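Long-range contacts in protein (CD58) (Homo sapiens, PDB 1CCZ), which serves as the cell-surface ligand of the lymphocyte receptor CD2, which it binds through its membrane-distal immunoglobulin-like domain: residues 47-55 with 64-75; 11-19 with 84-92. All coordinates share one frame; numbering follows the deposited sequence. Where two conformers were deposited one is given.

Interaction 1. Residues 47-55 with 64-75; sequences SSFKNRVYL and IYNLTSSDEDEY. With NAG (2-acetamido-2-deoxy-beta-D-glucopyranose), chain C.
R52 and D71 form a salt bridge, two nitrogens facing two oxygens end-on. R52 NH1 lies 2.7 Å from D71 OD2, and R52 NH2 lies 2.9 Å from D71 OD1 on its syn lone pair. Guanidinium and carboxylate are nearly coplanar, 18° apart. NH1 also donates to Y65 O at 3.2 Å, almost straight on to the carbonyl. F49 lies against the same guanidinium: its CD1 sits over one face, towards the rim. The tip of the F49 ring, CZ, is 3.5 Å from Y75 OH, and its edge meets I64 CG2.

The second shell fixes both charged groups. R52 CG sits between the backbone N and the carbonyl carbon (chi1 58°), and the chain then runs extended to NE, which donates to S48 O at 2.6 Å. D71 OD2 also accepts from T68 N, which comes from above the carboxylate plane. Y75 OH donates to D71 O on an in-plane lone pair. An arginine-aspartate bridge of this kind is characteristic of V-set immunoglobulin domains, where it ties the start of strand D to the E-F turn.

The backbone bond from Y65 N to R52 O (2.7 Å) continues the antiparallel pairing of V53 with I64. N66, just after Y65, carries an N-linked sugar through ND2. F49 reaches across to V35 of strand 33-39 and K30 of strand 26-30 in the six-stranded sheet, to which Y75 itself belongs and where it touches the same two residues.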
loop_
_atom_site.group_PDB
_atom_site.type_symbol
_atom_site.label_atom_id
_atom_site.label_comp_id
_atom_site.label_asym_id
_atom_site.label_seq_id
_atom_site.Cartn_x
_atom_site.Cartn_y
_atom_site.Cartn_z
ATOM N N SER A 47 -12.445 14.101 15.112
ATOM C CA SER A 47 -11.024 14.389 15.032
ATOM C C SER A 47 -10.519 14.674 13.633
ATOM O O SER A 47 -11.110 15.469 12.901
ATOM C CB SER A 47 -10.246 13.230 15.642
ATOM O OG SER A 47 -10.932 12.737 16.776
ATOM N N SER A 48 -9.422 14.014 13.264
ATOM C CA SER A 48 -8.806 14.206 11.953
ATOM C C SER A 48 -9.679 13.785 10.786
ATOM O O SER A 48 -9.361 14.088 9.636
ATOM C CB SER A 48 -7.484 13.438 11.867
ATOM O OG SER A 48 -7.638 12.119 12.357
ATOM N N PHE A 49 -10.783 13.098 11.056
ATOM C CA PHE A 49 -11.612 12.659 9.951
ATOM C C PHE A 49 -12.706 13.619 9.515
ATOM O O PHE A 49 -13.350 13.396 8.492
ATOM C CB PHE A 49 -12.168 11.273 10.270
ATOM C CG PHE A 49 -11.096 10.243 10.424
ATOM C CD1 PHE A 49 -10.596 9.575 9.309
ATOM C CD2 PHE A 49 -10.532 9.985 11.673
ATOM C CE1 PHE A 49 -9.540 8.665 9.440
ATOM C CE2 PHE A 49 -9.482 9.082 11.817
ATOM C CZ PHE A 49 -8.983 8.419 10.690
ATOM N N LYS A 50 -12.917 14.694 10.273
ATOM C CA LYS A 50 -13.936 15.667 9.888
ATOM C C LYS A 50 -13.556 16.217 8.535
ATOM O O LYS A 50 -12.403 16.549 8.303
ATOM C CB LYS A 50 -13.989 16.821 10.879
ATOM C CG LYS A 50 -14.951 16.616 12.013
ATOM C CD LYS A 50 -14.233 16.718 13.341
ATOM C CE LYS A 50 -14.623 17.974 14.074
ATOM N NZ LYS A 50 -16.049 17.889 14.468
ATOM N N ASN A 51 -14.515 16.285 7.630
ATOM C CA ASN A 51 -14.260 16.827 6.308
ATOM C C ASN A 51 -13.489 15.919 5.362
ATOM O O ASN A 51 -13.187 16.329 4.244
ATOM C CB ASN A 51 -13.539 18.179 6.424
ATOM C CG ASN A 51 -14.367 19.224 7.173
ATOM O OD1 ASN A 51 -15.521 19.479 6.823
ATOM N ND2 ASN A 51 -13.778 19.829 8.209
ATOM N N ARG A 52 -13.155 14.700 5.782
ATOM C CA ARG A 52 -12.462 13.818 4.853
ATOM C C ARG A 52 -12.876 12.361 4.868
ATOM O O ARG A 52 -12.067 11.486 4.570
ATOM C CB ARG A 52 -10.948 13.921 5.007
ATOM C CG ARG A 52 -10.418 13.614 6.362
ATOM C CD ARG A 52 -8.960 13.300 6.260
ATOM N NE ARG A 52 -8.440 12.810 7.528
ATOM C CZ ARG A 52 -7.672 11.736 7.646
ATOM N NH1 ARG A 52 -7.344 11.048 6.564
ATOM N NH2 ARG A 52 -7.229 11.361 8.836
ATOM N N VAL A 53 -14.133 12.103 5.222
ATOM C CA VAL A 53 -14.677 10.745 5.193
ATOM C C VAL A 53 -16.090 10.800 4.598
ATOM O O VAL A 53 -16.756 11.831 4.647
ATOM C CB VAL A 53 -14.770 10.081 6.614
ATOM C CG1 VAL A 53 -13.406 9.991 7.258
ATOM C CG2 VAL A 53 -15.715 10.857 7.495
ATOM N N TYR A 54 -16.525 9.712 3.986
ATOM C CA TYR A 54 -17.879 9.641 3.478
ATOM C C TYR A 54 -18.443 8.307 3.974
ATOM O O TYR A 54 -17.810 7.259 3.844
ATOM C CB TYR A 54 -17.934 9.676 1.969
ATOM C CG TYR A 54 -19.276 9.178 1.472
ATOM C CD1 TYR A 54 -20.448 9.893 1.741
ATOM C CD2 TYR A 54 -19.387 7.972 0.762
ATOM C CE1 TYR A 54 -21.686 9.426 1.321
ATOM C CE2 TYR A 54 -20.616 7.501 0.341
ATOM C CZ TYR A 54 -21.761 8.237 0.626
ATOM O OH TYR A 54 -22.985 7.779 0.217
ATOM N N LEU A 55 -19.643 8.341 4.533
ATOM C CA LEU A 55 -20.251 7.139 5.074
ATOM C C LEU A 55 -21.500 6.739 4.306
ATOM O O LEU A 55 -22.506 7.461 4.322
ATOM C CB LEU A 55 -20.595 7.387 6.544
ATOM C CG LEU A 55 -21.027 6.239 7.453
ATOM C CD1 LEU A 55 -20.232 4.973 7.147
ATOM C CD2 LEU A 55 -20.803 6.671 8.892
ATOM N N ILE A 64 -12.329 6.958 3.319
ATOM C CA ILE A 64 -11.439 7.930 3.953
ATOM C C ILE A 64 -10.621 8.612 2.847
ATOM O O ILE A 64 -9.979 7.941 2.037
ATOM C CB ILE A 64 -10.462 7.249 4.922
ATOM C CG1 ILE A 64 -11.236 6.437 5.951
ATOM C CG2 ILE A 64 -9.588 8.300 5.599
ATOM C CD1 ILE A 64 -10.366 5.653 6.905
ATOM N N TYR A 65 -10.650 9.941 2.805
ATOM C CA TYR A 65 -9.918 10.682 1.784
ATOM C C TYR A 65 -8.631 11.253 2.334
ATOM O O TYR A 65 -8.445 11.356 3.553
ATOM C CB TYR A 65 -10.775 11.824 1.224
ATOM C CG TYR A 65 -12.067 11.356 0.604
ATOM C CD1 TYR A 65 -12.106 10.910 -0.718
ATOM C CD2 TYR A 65 -13.258 11.350 1.344
ATOM C CE1 TYR A 65 -13.296 10.467 -1.295
ATOM C CE2 TYR A 65 -14.460 10.911 0.778
ATOM C CZ TYR A 65 -14.471 10.474 -0.534
ATOM O OH TYR A 65 -15.650 10.049 -1.094
ATOM N N ASN A 66 -7.737 11.610 1.416
ATOM C CA ASN A 66 -6.461 12.198 1.775
ATOM C C ASN A 66 -5.693 11.467 2.881
ATOM O O ASN A 66 -5.352 12.049 3.917
ATOM C CB ASN A 66 -6.689 13.650 2.170
ATOM C CG ASN A 66 -5.534 14.525 1.784
ATOM O OD1 ASN A 66 -4.908 14.332 0.732
ATOM N ND2 ASN A 66 -5.238 15.489 2.644
ATOM N N LEU A 67 -5.400 10.196 2.629
ATOM C CA LEU A 67 -4.699 9.352 3.583
ATOM C C LEU A 67 -3.364 9.893 4.044
ATOM O O LEU A 67 -2.632 10.505 3.274
ATOM C CB LEU A 67 -4.508 7.955 2.992
ATOM C CG LEU A 67 -5.804 7.168 2.768
ATOM C CD1 LEU A 67 -5.518 5.885 2.014
ATOM C CD2 LEU A 67 -6.433 6.856 4.118
ATOM N N THR A 68 -3.061 9.669 5.317
ATOM C CA THR A 68 -1.806 10.090 5.920
ATOM C C THR A 68 -1.344 8.867 6.698
ATOM O O THR A 68 -2.155 7.998 7.011
ATOM C CB THR A 68 -1.987 11.299 6.890
ATOM O OG1 THR A 68 -0.823 11.437 7.708
ATOM C CG2 THR A 68 -3.177 11.093 7.806
ATOM N N SER A 69 -0.053 8.789 6.995
ATOM C CA SER A 69 0.507 7.643 7.711
ATOM C C SER A 69 -0.183 7.343 9.024
ATOM O O SER A 69 -0.331 6.177 9.398
ATOM C CB SER A 69 1.995 7.861 7.988
ATOM O OG SER A 69 2.376 9.148 7.545
ATOM N N SER A 70 -0.587 8.389 9.741
ATOM C CA SER A 70 -1.252 8.206 11.025
ATOM C C SER A 70 -2.542 7.397 10.842
ATOM O O SER A 70 -3.035 6.774 11.786
ATOM C CB SER A 70 -1.551 9.566 11.658
ATOM O OG SER A 70 -1.827 10.539 10.667
ATOM N N ASP A 71 -3.064 7.391 9.615
ATOM C CA ASP A 71 -4.280 6.648 9.294
ATOM C C ASP A 71 -4.093 5.146 9.282
ATOM O O ASP A 71 -5.068 4.397 9.246
ATOM C CB ASP A 71 -4.819 7.067 7.942
ATOM C CG ASP A 71 -5.396 8.441 7.967
ATOM O OD1 ASP A 71 -5.729 8.925 9.070
ATOM O OD2 ASP A 71 -5.516 9.039 6.887
ATOM N N GLU A 72 -2.845 4.700 9.284
ATOM C CA GLU A 72 -2.572 3.267 9.287
ATOM C C GLU A 72 -3.017 2.725 10.634
ATOM O O GLU A 72 -2.512 3.141 11.681
ATOM C CB GLU A 72 -1.086 2.996 9.111
ATOM C CG GLU A 72 -0.760 1.529 9.212
ATOM C CD GLU A 72 0.540 1.187 8.523
ATOM O OE1 GLU A 72 0.805 1.749 7.441
ATOM O OE2 GLU A 72 1.291 0.355 9.068
ATOM N N ASP A 73 -3.938 1.778 10.614
ATOM C CA ASP A 73 -4.453 1.279 11.873
ATOM C C ASP A 73 -5.535 0.258 11.616
ATOM O O ASP A 73 -5.861 -0.057 10.468
ATOM C CB ASP A 73 -5.071 2.451 12.638
ATOM C CG ASP A 73 -4.761 2.421 14.098
ATOM O OD1 ASP A 73 -4.579 1.312 14.645
ATOM O OD2 ASP A 73 -4.701 3.514 14.700
ATOM N N GLU A 74 -6.088 -0.262 12.703
ATOM C CA GLU A 74 -7.190 -1.182 12.592
ATOM C C GLU A 74 -8.453 -0.350 12.791
ATOM O O GLU A 74 -8.497 0.517 13.665
ATOM C CB GLU A 74 -7.130 -2.241 13.666
ATOM C CG GLU A 74 -7.974 -3.428 13.294
ATOM C CD GLU A 74 -8.666 -4.038 14.473
ATOM O OE1 GLU A 74 -8.488 -3.540 15.606
ATOM O OE2 GLU A 74 -9.395 -5.026 14.259
ATOM N N TYR A 75 -9.461 -0.607 11.965
ATOM C CA TYR A 75 -10.732 0.098 12.031
ATOM C C TYR A 75 -11.801 -0.961 12.202
ATOM O O TYR A 75 -11.709 -2.059 11.632
ATOM C CB TYR A 75 -11.003 0.882 10.746
ATOM C CG TYR A 75 -10.096 2.071 10.533
ATOM C CD1 TYR A 75 -8.738 1.896 10.208
ATOM C CD2 TYR A 75 -10.588 3.375 10.642
ATOM C CE1 TYR A 75 -7.894 2.994 9.993
ATOM C CE2 TYR A 75 -9.754 4.479 10.430
ATOM C CZ TYR A 75 -8.408 4.275 10.103
ATOM O OH TYR A 75 -7.596 5.355 9.867
HETATM C C1 NAG C . -4.176 16.430 2.344
HETATM C C2 NAG C . -4.780 17.728 1.742
HETATM C C3 NAG C . -3.950 18.958 2.161
HETATM C C4 NAG C . -2.446 18.622 2.303
HETATM C C5 NAG C . -2.202 17.438 3.273
HETATM C C6 NAG C . -1.648 17.880 4.616
HETATM C C7 NAG C . -6.051 17.696 -0.334
HETATM C C8 NAG C . -6.042 17.595 -1.850
HETATM N N2 NAG C . -4.870 17.644 0.288
HETATM O O3 NAG C . -4.444 19.468 3.398
HETATM O O4 NAG C . -1.886 18.320 1.028
HETATM O O5 NAG C . -3.429 16.719 3.540
HETATM O O6 NAG C . -1.458 16.769 5.478
HETATM O O7 NAG C . -7.124 17.824 0.256
#

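Interaction 2. Residues 11-19 with 84-92; sequences GNVTFHVPS and DTMKFFLYV. With NAG (2-acetamido-2-deoxy-beta-D-glucopyranose), chain B.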
loop_
_atom_site.group_PDB
_atom_site.type_symbol
_atom_site.label_atom_id
_atom_site.label_comp_id
_atom_site.label_asym_id
_atom_site.label_seq_id
_atom_site.Cartn_x
_atom_site.Cartn_y
_atom_site.Cartn_z
ATOM N N GLY A 11 -4.041 9.507 -1.073
ATOM C CA GLY A 11 -5.126 8.898 -1.828
ATOM C C GLY A 11 -6.302 8.587 -0.906
ATOM O O GLY A 11 -6.445 9.182 0.164
ATOM N N ASN A 12 -7.148 7.651 -1.299
ATOM C CA ASN A 12 -8.279 7.296 -0.458
ATOM C C ASN A 12 -8.566 5.809 -0.553
ATOM O O ASN A 12 -8.067 5.130 -1.445
ATOM C CB ASN A 12 -9.506 8.078 -0.893
ATOM C CG ASN A 12 -9.913 7.762 -2.308
ATOM O OD1 ASN A 12 -10.401 6.667 -2.574
ATOM N ND2 ASN A 12 -9.711 8.703 -3.224
ATOM N N VAL A 13 -9.360 5.304 0.379
ATOM C CA VAL A 13 -9.734 3.902 0.370
ATOM C C VAL A 13 -11.165 3.814 0.848
ATOM O O VAL A 13 -11.668 4.729 1.500
ATOM C CB VAL A 13 -8.906 3.043 1.353
ATOM C CG1 VAL A 13 -7.515 2.834 0.824
ATOM C CG2 VAL A 13 -8.890 3.699 2.730
ATOM N N THR A 14 -11.819 2.709 0.520
ATOM C CA THR A 14 -13.177 2.475 0.963
ATOM C C THR A 14 -13.215 1.108 1.644
ATOM O O THR A 14 -12.734 0.123 1.085
ATOM C CB THR A 14 -14.148 2.488 -0.212
ATOM O OG1 THR A 14 -14.226 3.818 -0.726
ATOM C CG2 THR A 14 -15.534 2.030 0.231
ATOM N N PHE A 15 -13.738 1.066 2.867
ATOM C CA PHE A 15 -13.869 -0.175 3.616
ATOM C C PHE A 15 -15.263 -0.663 3.237
ATOM O O PHE A 15 -16.266 -0.170 3.758
ATOM C CB PHE A 15 -13.790 0.092 5.120
ATOM C CG PHE A 15 -12.442 0.608 5.591
ATOM C CD1 PHE A 15 -11.274 0.311 4.898
ATOM C CD2 PHE A 15 -12.346 1.392 6.733
ATOM C CE1 PHE A 15 -10.027 0.792 5.342
ATOM C CE2 PHE A 15 -11.114 1.876 7.187
ATOM C CZ PHE A 15 -9.953 1.577 6.493
ATOM N N HIS A 16 -15.318 -1.606 2.297
ATOM C CA HIS A 16 -16.587 -2.146 1.815
ATOM C C HIS A 16 -17.221 -3.125 2.789
ATOM O O HIS A 16 -16.609 -4.122 3.187
ATOM C CB HIS A 16 -16.393 -2.814 0.457
ATOM C CG HIS A 16 -16.010 -1.855 -0.631
ATOM N ND1 HIS A 16 -16.926 -1.031 -1.249
ATOM C CD2 HIS A 16 -14.806 -1.575 -1.187
ATOM C CE1 HIS A 16 -16.304 -0.279 -2.146
ATOM N NE2 HIS A 16 -15.016 -0.590 -2.126
ATOM N N VAL A 17 -18.453 -2.817 3.175
ATOM C CA VAL A 17 -19.183 -3.639 4.114
ATOM C C VAL A 17 -20.367 -4.262 3.404
ATOM O O VAL A 17 -21.128 -3.563 2.736
ATOM C CB VAL A 17 -19.705 -2.798 5.287
ATOM C CG1 VAL A 17 -20.665 -3.609 6.127
ATOM C CG2 VAL A 17 -18.552 -2.328 6.136
ATOM N N PRO A 18 -20.516 -5.598 3.514
ATOM C CA PRO A 18 -21.603 -6.390 2.908
ATOM C C PRO A 18 -22.963 -5.662 2.919
ATOM O O PRO A 18 -23.561 -5.439 3.979
ATOM C CB PRO A 18 -21.641 -7.659 3.765
ATOM C CG PRO A 18 -20.395 -7.603 4.660
ATOM C CD PRO A 18 -19.556 -6.449 4.235
ATOM N N SER A 19 -23.461 -5.310 1.741
ATOM C CA SER A 19 -24.720 -4.585 1.659
ATOM C C SER A 19 -25.958 -5.439 1.397
ATOM O O SER A 19 -26.174 -5.907 0.277
ATOM C CB SER A 19 -24.619 -3.491 0.586
ATOM O OG SER A 19 -25.891 -2.929 0.296
ATOM N N ASP A 84 -21.739 -9.892 14.356
ATOM C CA ASP A 84 -20.289 -9.949 14.253
ATOM C C ASP A 84 -19.523 -8.675 13.896
ATOM O O ASP A 84 -20.050 -7.703 13.320
ATOM C CB ASP A 84 -19.909 -11.044 13.263
ATOM C CG ASP A 84 -21.001 -11.298 12.237
ATOM O OD1 ASP A 84 -21.731 -10.337 11.884
ATOM O OD2 ASP A 84 -21.131 -12.461 11.792
ATOM N N THR A 85 -18.243 -8.730 14.242
ATOM C CA THR A 85 -17.308 -7.648 14.010
ATOM C C THR A 85 -17.007 -7.456 12.524
ATOM O O THR A 85 -17.177 -8.372 11.706
ATOM C CB THR A 85 -15.962 -7.927 14.745
ATOM O OG1 THR A 85 -15.163 -8.821 13.957
ATOM C CG2 THR A 85 -16.211 -8.569 16.115
ATOM N N MET A 86 -16.581 -6.245 12.186
ATOM C CA MET A 86 -16.178 -5.906 10.833
ATOM C C MET A 86 -14.891 -5.160 11.113
ATOM O O MET A 86 -14.905 -3.992 11.526
ATOM C CB MET A 86 -17.194 -5.000 10.165
ATOM C CG MET A 86 -18.494 -5.690 9.862
ATOM S SD MET A 86 -18.504 -6.493 8.257
ATOM C CE MET A 86 -17.272 -5.582 7.368
ATOM N N LYS A 87 -13.780 -5.878 10.951
ATOM C CA LYS A 87 -12.453 -5.329 11.200
ATOM C C LYS A 87 -11.709 -5.147 9.897
ATOM O O LYS A 87 -11.782 -5.994 9.009
ATOM C CB LYS A 87 -11.657 -6.260 12.111
ATOM C CG LYS A 87 -11.884 -6.020 13.595
ATOM C CD LYS A 87 -12.134 -7.332 14.345
ATOM C CE LYS A 87 -10.823 -8.018 14.760
ATOM N NZ LYS A 87 -10.297 -9.033 13.762
ATOM N N PHE A 88 -11.010 -4.021 9.784
ATOM C CA PHE A 88 -10.235 -3.709 8.590
ATOM C C PHE A 88 -8.903 -3.162 9.046
ATOM O O PHE A 88 -8.884 -2.228 9.853
ATOM C CB PHE A 88 -10.918 -2.621 7.756
ATOM C CG PHE A 88 -12.203 -3.049 7.126
ATOM C CD1 PHE A 88 -13.385 -3.075 7.865
ATOM C CD2 PHE A 88 -12.244 -3.412 5.785
ATOM C CE1 PHE A 88 -14.590 -3.459 7.273
ATOM C CE2 PHE A 88 -13.446 -3.797 5.177
ATOM C CZ PHE A 88 -14.622 -3.820 5.923
ATOM N N PHE A 89 -7.788 -3.745 8.595
ATOM C CA PHE A 89 -6.504 -3.152 8.962
ATOM C C PHE A 89 -5.988 -2.459 7.709
ATOM O O PHE A 89 -5.790 -3.066 6.651
ATOM C CB PHE A 89 -5.480 -4.153 9.561
ATOM C CG PHE A 89 -6.149 -5.274 10.349
ATOM C CD1 PHE A 89 -7.055 -6.117 9.725
ATOM C CD2 PHE A 89 -5.990 -5.395 11.727
ATOM C CE1 PHE A 89 -7.789 -7.031 10.452
ATOM C CE2 PHE A 89 -6.719 -6.307 12.456
ATOM C CZ PHE A 89 -7.624 -7.123 11.820
ATOM N N LEU A 90 -5.861 -1.148 7.842
ATOM C CA LEU A 90 -5.430 -0.293 6.765
ATOM C C LEU A 90 -3.954 0.046 6.889
ATOM O O LEU A 90 -3.487 0.461 7.953
ATOM C CB LEU A 90 -6.257 1.002 6.784
ATOM C CG LEU A 90 -5.758 2.164 5.914
ATOM C CD1 LEU A 90 -5.999 1.825 4.450
ATOM C CD2 LEU A 90 -6.463 3.470 6.298
ATOM N N TYR A 91 -3.221 -0.155 5.796
ATOM C CA TYR A 91 -1.810 0.204 5.751
ATOM C C TYR A 91 -1.748 1.350 4.748
ATOM O O TYR A 91 -2.419 1.308 3.710
ATOM C CB TYR A 91 -0.970 -0.976 5.276
ATOM C CG TYR A 91 -1.109 -2.170 6.172
ATOM C CD1 TYR A 91 -0.377 -2.257 7.356
ATOM C CD2 TYR A 91 -2.033 -3.183 5.884
ATOM C CE1 TYR A 91 -0.563 -3.321 8.252
ATOM C CE2 TYR A 91 -2.233 -4.259 6.771
ATOM C CZ TYR A 91 -1.495 -4.319 7.961
ATOM O OH TYR A 91 -1.705 -5.341 8.881
ATOM N N VAL A 92 -0.982 2.387 5.073
ATOM C CA VAL A 92 -0.837 3.547 4.191
ATOM C C VAL A 92 0.597 3.561 3.656
ATOM O O VAL A 92 1.565 3.745 4.405
ATOM C CB VAL A 92 -1.119 4.853 4.939
ATOM C CG1 VAL A 92 -0.880 6.032 4.018
ATOM C CG2 VAL A 92 -2.564 4.844 5.467
HETATM C C1 NAG B . -10.001 8.405 -4.612
HETATM C C2 NAG B . -10.021 9.688 -5.439
HETATM C C3 NAG B . -10.204 9.395 -6.947
HETATM C C4 NAG B . -9.398 8.175 -7.450
HETATM C C5 NAG B . -9.420 7.016 -6.449
HETATM C C6 NAG B . -8.442 5.916 -6.816
HETATM C C7 NAG B . -10.972 11.801 -4.784
HETATM C C8 NAG B . -12.188 12.569 -4.294
HETATM N N2 NAG B . -11.130 10.499 -4.975
HETATM O O3 NAG B . -9.812 10.542 -7.699
HETATM O O4 NAG B . -9.942 7.727 -8.688
HETATM O O5 NAG B . -9.051 7.483 -5.140
HETATM O O6 NAG B . -8.235 5.030 -5.725
HETATM O O7 NAG B . -9.907 12.385 -4.990
#
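F15 and F88 make the aromatic part of this contact. Their planes are 19° apart, but the rings are slid past each other, with centroids 5.1 Å apart, and barely overlap. Each ring instead covers the other residue's CB. F15 CB lies 3.8 Å from the centroid of the F88 ring, and F88 CB lies 4.1 Å from that of F15. Both are CH-pi contacts over a ring face. With CG anti to the carbonyl carbon (chi1 -65°), the F15 ring slides past the F88 ring from the opposite direction.

Apolar contacts extend the packing at both ends. The edge of F15 meets L90, with CZ 3.8 Å from L90 CB. V13 CG2 and L90 CD1 meet tip to tip at 3.9 Å. Beyond F88, the bent chain of M86 brings CE to V17 CG2 (3.7 Å) and P18 CD.

One polar atom borders the F88 ring: H16 O lies at its edge, 3.4 Å from CZ.

Strands 13-15 and 86-92 run nearly antiparallel (162°), and their axes pass 9.4 Å apart at the closest. This is face-to-face packing of a beta sandwich, here the core of the immunoglobulin fold. Strand 13-15 pairs with 62-64 in one sheet; strand 86-93 lies between 2-8 and 73-78 in the other.

How the interactions relate
Interaction 2 packs the two sheets of the N-terminal immunoglobulin-like domain face to face. Interaction 1 ties strand 53-55 to its neighbour 62-64 and to the turn that leads into strand 73-78 of the other sheet. Their centres are 11 Å apart. In chain order 11-19 comes first, then 47-55, 64-75 and 84-92, so interaction 1 falls wholly between the two halves of interaction 2. Strands 73-78 and 86-93 are adjacent, with probable hydrogen bonds from Y75 N to F88 O (2.7 Å) and from L90 N to D73 O (2.8 Å). In the three-stranded sheet, I64 pairs with V13. The polar, partly buried interaction 1 thus adjoins the apolar, buried interaction 2, with the F15 and Y75 rings where they meet.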